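Local coordinates for flagellar biosynthesis protein FlaG (Helicobacter pylori, PDB 6JSX), which is a flagellar protein of the FlaG family that probably takes part in flagellar biosynthesis, perhaps by influencing filament length, at the interface of chains A and B. Coordinates in Å, arbitrary orientation; residue numbers count along the deposited sequence, not the author numbering. Chains: chain A/B, Flagellar biosynthesis protein FlaG.

The interface of chains A and B. Residues chain A 17-18, 20-21, 23; chain B 52, 56, 60, 63-64.
A:Glu17 and B:Leu60 meet where helix 4-21 of one FlaG copy packs against helix 54-71 of the other, and the pair illustrates how a helical dimer face can join a mainly apolar stretch to a cluster of charged side chains. The two side chains run past each other in opposite directions, and CG of A:Glu17 lies 3.4 Å from the methyl CD1 of B:Leu60. With CG anti to its backbone N (chi1 167°), B:Leu60 divides its surface among several neighbours. CD1 takes the aliphatic stem of the glutamate, CD2 points toward the methyl CE of A:Met18, and CB receives the tip of A:Ile21, whose CD1 approaches at 3.8 Å with the two side chains roughly perpendicular. The other branch of A:Ile21, CG2, lies 3.5 Å from carboxylate OE1 of B:Glu56. Farther along, OG1 and CG2 of A:Thr23 both lie near CG1 of B:Ile52, OG1 at 4.0 Å, a loose right-angled crossing that extends the contact from the loop after helix 4-21 to strand 47-53 of the partner.

Charge dominates the other end. B:Arg63 crosses A:Glu17 at about a right angle, and its bent chain carries NH1 to the carboxylate. A salt bridge joins this NH1 to OE2 of A:Glu17; the modelled separation is too short to be trusted. The carboxylate carbon sits at the guanidinium edge, in its plane, although the two planes are 56° apart, a tilted rather than coplanar pairing.

A second arginine, A:Arg20, reaches the same place with its chain extended from CG to NE. CZ of B:Arg63 lies 3.5 Å above the guanidinium plane of A:Arg20, offset toward the rim; these two planes are also 56° apart, a tilted approach over one face and not a parallel stack. The like charges may be eased by the nearby carboxylate of A:Glu17. The deposited dimer is two-fold symmetric and repeats this patch with the chains exchanged; the structure alone does not prove that it forms in the cell. Between the two guanidinium carbons, A:Arg20 CZ and B:Arg63 CZ, the distance is 3.7 Å.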
ATOM      1  N   GLU A  17      -7.323  -8.813   0.204  1.00 53.80           N
ATOM      2  CA  GLU A  17      -6.129  -9.097  -0.562  1.00 59.71           C
ATOM      3  C   GLU A  17      -4.915  -9.352   0.349  1.00 68.19           C
ATOM      4  O   GLU A  17      -4.105 -10.247   0.088  1.00 66.34           O
ATOM      5  CB  GLU A  17      -5.881  -7.917  -1.498  1.00 61.28           C
ATOM      6  CG  GLU A  17      -5.260  -8.282  -2.823  1.00 69.52           C
ATOM      7  CD  GLU A  17      -5.809  -9.549  -3.391  1.00 71.15           C
ATOM      8  OE1 GLU A  17      -7.047  -9.672  -3.507  1.00 75.11           O
ATOM      9  OE2 GLU A  17      -4.994 -10.430  -3.722  1.00 78.93           O
ATOM     10  N   MET A  18      -4.809  -8.570   1.426  1.00 70.36           N
ATOM     11  CA  MET A  18      -3.721  -8.706   2.389  1.00 59.22           C
ATOM     12  C   MET A  18      -3.839 -10.002   3.197  1.00 62.78           C
ATOM     13  O   MET A  18      -2.832 -10.592   3.595  1.00 66.86           O
ATOM     14  CB  MET A  18      -3.671  -7.480   3.313  1.00 52.77           C
ATOM     15  CG  MET A  18      -3.203  -6.195   2.633  1.00 43.51           C
ATOM     16  SD  MET A  18      -1.530  -6.363   2.025  1.00 42.15           S
ATOM     17  CE  MET A  18      -1.274  -4.780   1.276  1.00 81.17           C
ATOM     18  N   ARG A  20      -5.563 -12.682   2.019  1.00 68.68           N
ATOM     19  CA  ARG A  20      -5.397 -13.737   1.020  1.00 72.36           C
ATOM     20  C   ARG A  20      -3.927 -14.143   0.939  1.00 69.83           C
ATOM     21  O   ARG A  20      -3.605 -15.285   0.643  1.00 69.73           O
ATOM     22  CB  ARG A  20      -5.877 -13.224  -0.341  1.00 74.10           C
ATOM     23  CG  ARG A  20      -5.933 -14.239  -1.465  1.00 82.58           C
ATOM     24  CD  ARG A  20      -6.284 -13.538  -2.792  1.00 86.48           C
ATOM     25  NE  ARG A  20      -6.332 -14.463  -3.925  1.00 92.82           N
ATOM     26  CZ  ARG A  20      -5.276 -14.802  -4.658  1.00104.83           C
ATOM     27  NH1 ARG A  20      -4.084 -14.297  -4.373  1.00104.93           N
ATOM     28  NH2 ARG A  20      -5.409 -15.653  -5.674  1.00112.95           N
ATOM     29  N   ILE A  21      -3.049 -13.186   1.230  1.00 72.74           N
ATOM     30  CA  ILE A  21      -1.603 -13.341   1.111  1.00 67.68           C
ATOM     31  C   ILE A  21      -0.946 -13.724   2.445  1.00 67.38           C
ATOM     32  O   ILE A  21       0.081 -14.396   2.466  1.00 69.89           O
ATOM     33  CB  ILE A  21      -0.963 -12.021   0.589  1.00 92.07           C
ATOM     34  CG1 ILE A  21      -1.495 -11.664  -0.797  1.00 89.28           C
ATOM     35  CG2 ILE A  21       0.561 -12.107   0.537  1.00 94.87           C
ATOM     36  CD1 ILE A  21      -0.943 -10.347  -1.319  1.00 90.05           C
ATOM     37  N   THR A  23      -0.239 -11.149   4.924  1.00 84.71           N
ATOM     38  CA  THR A  23       0.604 -10.023   5.346  1.00 89.12           C
ATOM     39  C   THR A  23      -0.113  -9.113   6.344  1.00 80.08           C
ATOM     40  O   THR A  23      -1.106  -8.461   6.003  1.00 77.97           O
ATOM     41  CB  THR A  23       1.098  -9.172   4.145  1.00 93.16           C
ATOM     42  OG1 THR A  23       1.247 -10.001   2.981  1.00 87.49           O
ATOM     43  CG2 THR A  23       2.433  -8.521   4.481  1.00 91.77           C
TER
ATOM     44  N   ILE B  52       6.413  -9.159   1.024  1.00 48.09           N
ATOM     45  CA  ILE B  52       5.470  -9.811   0.136  1.00 53.76           C
ATOM     46  C   ILE B  52       6.226 -10.453  -1.015  1.00 56.50           C
ATOM     47  O   ILE B  52       6.808  -9.752  -1.846  1.00 56.72           O
ATOM     48  CB  ILE B  52       4.479  -8.799  -0.432  1.00 50.49           C
ATOM     49  CG1 ILE B  52       3.855  -8.006   0.709  1.00 49.35           C
ATOM     50  CG2 ILE B  52       3.419  -9.507  -1.280  1.00 47.65           C
ATOM     51  CD1 ILE B  52       3.090  -6.790   0.246  1.00 48.90           C
ATOM     52  N   GLU B  56       3.319 -12.946  -5.379  1.00 53.03           N
ATOM     53  CA  GLU B  56       2.080 -12.523  -4.737  1.00 50.40           C
ATOM     54  C   GLU B  56       1.949 -11.014  -4.686  1.00 44.56           C
ATOM     55  O   GLU B  56       0.865 -10.478  -4.503  1.00 44.99           O
ATOM     56  CB  GLU B  56       1.998 -13.094  -3.333  1.00 59.24           C
ATOM     57  CG  GLU B  56       2.047 -14.600  -3.296  1.00 78.83           C
ATOM     58  CD  GLU B  56       2.226 -15.112  -1.893  1.00 98.97           C
ATOM     59  OE1 GLU B  56       2.777 -14.366  -1.054  1.00103.58           O
ATOM     60  OE2 GLU B  56       1.809 -16.253  -1.621  1.00110.78           O
ATOM     61  N   LEU B  60      -1.033  -9.043  -6.048  1.00 54.37           N
ATOM     62  CA  LEU B  60      -1.644  -7.985  -5.255  1.00 51.05           C
ATOM     63  C   LEU B  60      -1.786  -6.737  -6.095  1.00 59.77           C
ATOM     64  O   LEU B  60      -2.860  -6.152  -6.179  1.00 67.63           O
ATOM     65  CB  LEU B  60      -0.805  -7.664  -4.017  1.00 50.66           C
ATOM     66  CG  LEU B  60      -1.229  -6.363  -3.334  1.00 60.27           C
ATOM     67  CD1 LEU B  60      -2.358  -6.622  -2.384  1.00 63.67           C
ATOM     68  CD2 LEU B  60      -0.090  -5.697  -2.609  1.00 60.16           C
ATOM     69  N   ARG B  63      -4.460  -7.015  -9.163  1.00 79.62           N
ATOM     70  CA  ARG B  63      -5.878  -6.950  -8.902  1.00 80.16           C
ATOM     71  C   ARG B  63      -6.253  -5.740  -8.067  1.00 75.34           C
ATOM     72  O   ARG B  63      -7.423  -5.455  -7.866  1.00 73.08           O
ATOM     73  CB  ARG B  63      -6.399  -8.261  -8.320  1.00 90.15           C
ATOM     74  CG  ARG B  63      -5.911  -8.611  -6.949  1.00 91.57           C
ATOM     75  CD  ARG B  63      -6.441  -9.996  -6.593  1.00 90.91           C
ATOM     76  NE  ARG B  63      -5.762 -11.045  -7.339  1.00 88.42           N
ATOM     77  CZ  ARG B  63      -4.810 -11.824  -6.833  1.00 98.62           C
ATOM     78  NH1 ARG B  63      -4.432 -11.681  -5.568  1.00 94.77           N
ATOM     79  NH2 ARG B  63      -4.240 -12.757  -7.588  1.00108.42           N
ATOM     80  N   MET B  64      -5.256  -4.999  -7.610  1.00 81.01           N
ATOM     81  CA  MET B  64      -5.542  -3.725  -6.967  1.00 68.23           C
ATOM     82  C   MET B  64      -5.799  -2.650  -8.013  1.00 68.52           C
ATOM     83  O   MET B  64      -6.571  -1.712  -7.775  1.00 71.02           O
ATOM     84  CB  MET B  64      -4.436  -3.323  -5.997  1.00 53.01           C
ATOM     85  CG  MET B  64      -4.549  -4.040  -4.667  1.00 57.40           C
ATOM     86  SD  MET B  64      -6.246  -4.537  -4.236  1.00 84.67           S
ATOM     87  CE  MET B  64      -7.028  -2.957  -3.890  1.00 83.41           C
TER